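Local coordinates for Low molecular weight phosphotyrosine protein phosphatase (PDB 6U1P) that probably removes phosphate from tyrosine residues of proteins, as a low molecular weight protein tyrosine phosphatase of Vibrio cholerae, at residues B[19-24]-B[58-63]; B[26-31]-B[63-68]. All blocks are in the same frame, centred on the assembly; numbering follows the deposited sequence.

Interaction 1: residues B[19-24]-B[58-63]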
# COMPACT_ATOMS: atom_id res chain seq x y z
N SER B 19 -9.16 -10.06 6.49
CA SER B 19 -10.01 -11.24 6.59
C SER B 19 -9.75 -12.23 5.44
O SER B 19 -9.75 -13.44 5.69
CB SER B 19 -11.50 -10.87 6.71
OG SER B 19 -11.99 -10.05 5.66
N PRO B 20 -9.51 -11.78 4.19
CA PRO B 20 -9.15 -12.77 3.14
C PRO B 20 -7.85 -13.49 3.44
O PRO B 20 -7.73 -14.70 3.17
CB PRO B 20 -9.03 -11.93 1.86
CG PRO B 20 -9.68 -10.66 2.16
CD PRO B 20 -9.56 -10.42 3.62
N MET B 21 -6.88 -12.79 4.03
CA MET B 21 -5.66 -13.46 4.47
C MET B 21 -5.96 -14.56 5.49
O MET B 21 -5.44 -15.68 5.38
CB MET B 21 -4.70 -12.44 5.06
CG MET B 21 -3.94 -11.66 3.96
SD MET B 21 -2.71 -10.54 4.67
CE MET B 21 -3.55 -8.98 4.53
N ALA B 22 -6.81 -14.27 6.47
CA ALA B 22 -7.15 -15.27 7.48
C ALA B 22 -7.87 -16.46 6.87
O ALA B 22 -7.62 -17.60 7.24
CB ALA B 22 -7.99 -14.63 8.59
N GLU B 23 -8.78 -16.20 5.93
CA GLU B 23 -9.52 -17.29 5.28
C GLU B 23 -8.56 -18.26 4.60
O GLU B 23 -8.64 -19.47 4.80
CB GLU B 23 -10.49 -16.72 4.24
CG GLU B 23 -11.21 -17.80 3.40
CD GLU B 23 -12.16 -17.23 2.35
OE1 GLU B 23 -12.31 -16.00 2.26
OE2 GLU B 23 -12.78 -18.03 1.60
N ILE B 24 -7.63 -17.72 3.82
CA ILE B 24 -6.70 -18.56 3.07
C ILE B 24 -5.81 -19.33 4.03
O ILE B 24 -5.58 -20.54 3.85
CB ILE B 24 -5.88 -17.67 2.12
CG1 ILE B 24 -6.78 -17.20 0.97
CG2 ILE B 24 -4.66 -18.41 1.59
CD1 ILE B 24 -6.40 -15.80 0.48
N GLN B 58 0.10 -11.23 -2.48
CA GLN B 58 1.53 -11.47 -2.65
C GLN B 58 2.19 -11.81 -1.33
O GLN B 58 3.07 -12.68 -1.28
CB GLN B 58 2.21 -10.26 -3.30
CG GLN B 58 3.76 -10.34 -3.31
CD GLN B 58 4.34 -11.33 -4.34
OE1 GLN B 58 4.91 -12.37 -3.98
NE2 GLN B 58 4.21 -11.00 -5.63
N ALA B 59 1.76 -11.17 -0.24
CA ALA B 59 2.31 -11.53 1.06
C ALA B 59 1.97 -12.98 1.42
O ALA B 59 2.82 -13.71 1.92
CB ALA B 59 1.81 -10.55 2.13
N LEU B 60 0.77 -13.45 1.06
CA LEU B 60 0.46 -14.86 1.30
C LEU B 60 1.38 -15.77 0.49
O LEU B 60 1.85 -16.80 0.99
CB LEU B 60 -1.00 -15.16 0.97
CG LEU B 60 -2.04 -14.55 1.91
CD1 LEU B 60 -3.41 -14.69 1.33
CD2 LEU B 60 -2.03 -15.20 3.27
N GLN B 61 1.62 -15.42 -0.78
CA GLN B 61 2.53 -16.22 -1.59
C GLN B 61 3.93 -16.23 -0.99
O GLN B 61 4.59 -17.28 -0.93
CB GLN B 61 2.56 -15.69 -3.02
CG GLN B 61 1.22 -15.85 -3.73
CD GLN B 61 1.24 -15.27 -5.14
OE1 GLN B 61 1.58 -14.10 -5.34
NE2 GLN B 61 0.88 -16.09 -6.12
N ASP B 62 4.41 -15.08 -0.51
CA ASP B 62 5.75 -15.02 0.05
C ASP B 62 5.92 -16.04 1.18
O ASP B 62 7.00 -16.62 1.32
CB ASP B 62 6.06 -13.62 0.56
CG ASP B 62 6.27 -12.63 -0.58
OD1 ASP B 62 6.62 -13.08 -1.70
OD2 ASP B 62 6.05 -11.42 -0.37
N TYR B 63 4.85 -16.32 1.92
CA TYR B 63 4.91 -17.26 3.03
C TYR B 63 4.43 -18.66 2.65
O TYR B 63 4.15 -19.47 3.53
CB TYR B 63 4.11 -16.73 4.22
CG TYR B 63 4.84 -15.63 4.93
CD1 TYR B 63 6.08 -15.86 5.53
CD2 TYR B 63 4.34 -14.34 4.96
CE1 TYR B 63 6.79 -14.84 6.17
CE2 TYR B 63 5.03 -13.31 5.58
CZ TYR B 63 6.26 -13.57 6.19
OH TYR B 63 6.93 -12.54 6.80
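With chi1 at -69° and chi2 close to extended, Leu60 sends its forked end straight from helix 54-62 at helix 18-32, where Met21 and Ile24, one turn apart, receive it. In Ile24, chi1 (-72°) sets the CG2 branch beside the leucine, and chi2, at 147° away from a staggered position, swings the far methyl CD1 onto it as well. This is a helix-on-helix contact of the low molecular weight phosphatase fold, a parallel sheet flanked by helices. Helix 18-32 follows directly on the phosphate-binding loop, which runs from Cys12, the predicted nucleophile, to Arg18.

The contact is apolar and buried, with the backbones nearest at Met21 and Leu60, whose CA atoms are 7.0 Å apart. Leu60 crosses each partner at a slant. Its CG lies 4.0 Å from Met21 CG, so the methionine touches with the base of its chain rather than with its sulfur. That side chain comes within about 5 Å of the Arg18 side chain, which puts the packing close to the predicted active site. Ile141 of the second subunit packs on Met21, and Phe134 of that subunit on Ala59, so the dimer partner helps to cover the helix pair.

Both leucine methyls border Met21, but CD1 alone goes on to Ile24: Leu60 CD1 presses to a tight 3.3 Å against Ile24 CD1.

Interaction 2: residues B[26-31]-B[63-68]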
# COMPACT_ATOMS: atom_id res chain seq x y z
N LEU B 26 -6.39 -20.01 7.33
CA LEU B 26 -7.19 -20.99 8.06
C LEU B 26 -7.49 -22.21 7.19
O LEU B 26 -7.27 -23.35 7.61
CB LEU B 26 -8.49 -20.36 8.55
CG LEU B 26 -8.30 -19.54 9.82
CD1 LEU B 26 -9.55 -18.73 10.13
CD2 LEU B 26 -7.95 -20.45 10.98
N ARG B 27 -7.95 -21.97 5.96
CA ARG B 27 -8.30 -23.08 5.08
C ARG B 27 -7.14 -24.06 4.95
O ARG B 27 -7.33 -25.28 5.06
CB ARG B 27 -8.71 -22.55 3.71
CG ARG B 27 -8.96 -23.65 2.69
CD ARG B 27 -9.59 -23.10 1.41
NE ARG B 27 -10.90 -22.52 1.71
CZ ARG B 27 -11.23 -21.25 1.49
NH1 ARG B 27 -10.34 -20.40 0.95
NH2 ARG B 27 -12.44 -20.83 1.83
N ASP B 28 -5.93 -23.54 4.77
CA ASP B 28 -4.75 -24.38 4.61
C ASP B 28 -4.47 -25.19 5.87
O ASP B 28 -4.23 -26.40 5.81
CB ASP B 28 -3.56 -23.47 4.27
CG ASP B 28 -2.26 -24.23 4.17
OD1 ASP B 28 -1.74 -24.67 5.21
OD2 ASP B 28 -1.75 -24.35 3.05
N LYS B 29 -4.50 -24.53 7.03
CA LYS B 29 -4.19 -25.25 8.26
C LYS B 29 -5.28 -26.26 8.57
O LYS B 29 -5.00 -27.33 9.11
CB LYS B 29 -3.98 -24.27 9.41
CG LYS B 29 -2.85 -23.28 9.11
CD LYS B 29 -2.12 -22.87 10.36
CE LYS B 29 -0.75 -22.33 10.01
NZ LYS B 29 -0.12 -23.08 8.88
N ILE B 30 -6.52 -25.95 8.20
CA ILE B 30 -7.58 -26.93 8.35
C ILE B 30 -7.28 -28.15 7.49
O ILE B 30 -7.39 -29.30 7.94
CB ILE B 30 -8.94 -26.31 7.99
CG1 ILE B 30 -9.36 -25.32 9.08
CG2 ILE B 30 -9.99 -27.38 7.82
CD1 ILE B 30 -10.37 -24.30 8.63
N ARG B 31 -6.81 -27.92 6.26
CA ARG B 31 -6.57 -29.04 5.37
C ARG B 31 -5.36 -29.85 5.82
O ARG B 31 -5.34 -31.07 5.64
CB ARG B 31 -6.39 -28.52 3.94
CG ARG B 31 -6.00 -29.56 2.92
CD ARG B 31 -5.28 -28.92 1.74
NE ARG B 31 -4.22 -28.00 2.16
CZ ARG B 31 -2.95 -28.35 2.37
NH1 ARG B 31 -2.58 -29.61 2.20
NH2 ARG B 31 -2.06 -27.44 2.74
N TYR B 63 4.85 -16.32 1.92
CA TYR B 63 4.91 -17.26 3.03
C TYR B 63 4.43 -18.66 2.65
O TYR B 63 4.15 -19.47 3.53
CB TYR B 63 4.11 -16.73 4.22
CG TYR B 63 4.84 -15.63 4.93
CD1 TYR B 63 6.08 -15.86 5.53
CD2 TYR B 63 4.34 -14.34 4.96
CE1 TYR B 63 6.79 -14.84 6.17
CE2 TYR B 63 5.03 -13.31 5.58
CZ TYR B 63 6.26 -13.57 6.19
OH TYR B 63 6.93 -12.54 6.80
N GLY B 64 4.34 -18.96 1.35
CA GLY B 64 4.04 -20.30 0.90
C GLY B 64 2.57 -20.67 0.83
O GLY B 64 2.26 -21.84 0.59
N TYR B 65 1.65 -19.73 1.03
CA TYR B 65 0.23 -20.00 0.82
C TYR B 65 -0.18 -19.77 -0.63
O TYR B 65 0.32 -18.87 -1.31
CB TYR B 65 -0.64 -19.14 1.72
CG TYR B 65 -0.43 -19.45 3.16
CD1 TYR B 65 -1.16 -20.44 3.79
CD2 TYR B 65 0.51 -18.76 3.90
CE1 TYR B 65 -0.96 -20.73 5.12
CE2 TYR B 65 0.71 -19.05 5.22
CZ TYR B 65 -0.03 -20.03 5.83
OH TYR B 65 0.18 -20.31 7.15
N HIS B 66 -1.11 -20.59 -1.10
CA HIS B 66 -1.66 -20.43 -2.44
C HIS B 66 -2.95 -19.62 -2.36
O HIS B 66 -3.97 -20.15 -1.89
CB HIS B 66 -1.93 -21.78 -3.08
CG HIS B 66 -2.47 -21.68 -4.46
ND1 HIS B 66 -1.72 -21.20 -5.52
CD2 HIS B 66 -3.70 -21.97 -4.97
CE1 HIS B 66 -2.46 -21.20 -6.61
NE2 HIS B 66 -3.66 -21.66 -6.31
N PRO B 67 -2.96 -18.37 -2.79
CA PRO B 67 -4.16 -17.54 -2.63
C PRO B 67 -5.20 -17.81 -3.73
O PRO B 67 -5.35 -17.07 -4.71
CB PRO B 67 -3.61 -16.12 -2.72
CG PRO B 67 -2.41 -16.24 -3.63
CD PRO B 67 -1.89 -17.67 -3.53
N MET B 68 -6.00 -18.86 -3.55
CA MET B 68 -7.17 -19.04 -4.40
C MET B 68 -8.34 -18.46 -3.63
O MET B 68 -8.62 -18.90 -2.52
CB MET B 68 -7.42 -20.50 -4.76
CG MET B 68 -8.81 -20.75 -5.24
SD MET B 68 -8.93 -22.27 -6.17
CE MET B 68 -8.67 -23.47 -4.89
O HOH W 1 -2.47 -22.38 0.76
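Asp28 meets the ring of Tyr65 by van der Waals contact where helix 18-32 faces the loop after helix 54-62. With CG anti to the backbone N (chi1 176°), the aspartate lays its CB at the ring edge, in the ring plane, 3.9 Å from Tyr65 CE1. Its carboxylate stands steeply to that ring, the two planes 75° apart. This packs the exit loop, past the Schellman end at Gly64, on the later turns of helix 18-32, at the surface and away from the predicted active site.

The polar contacts surround this meeting. Lys29, bent at chi2 and chi4, brings NZ to the ring edge near its plane and gives Tyr65 OH a weak hydrogen bond of 3.3 Å. The same hydroxyl is hydrogen-bonded to Glu142 of the second subunit. A water joins helix to loop, donating to Asp28 OD2 at 3.1 Å and accepting from His66 N at 2.9 Å.

Charge pairing stays on the helix: Arg31 NH2 reaches Asp28 OD2 at 3.1 Å, a salt bridge whose hydrogen bond is weak, and Arg27 pairs with Glu23.

Shared between arginine and water, Asp28 OD2 probably favours the ionised carboxylate and may be limited in rotation, while the tyrosine hydroxyl ties this loop to the dimer partner.

Overall arrangement
Both interactions use helix 18-32, interaction 1 on its first half and interaction 2 on its second, and their centres lie 8 Å apart. Along the chain the segments alternate: 19-24, 26-31, then 58-63 and 63-68, with strand 37-43 in between. Tyr63 ends one segment and begins the other. Helix 54-62 closes in a Schellman motif with Gly64 at its positive-phi position, and Tyr65 N probably bonds to Leu60 O; Ile24 CG2 also packs against Tyr65 CB. One helix therefore holds both helix 54-62 and the loop after it, from a buried end near the phosphate-binding loop to the surface, and both contacts touch the second subunit.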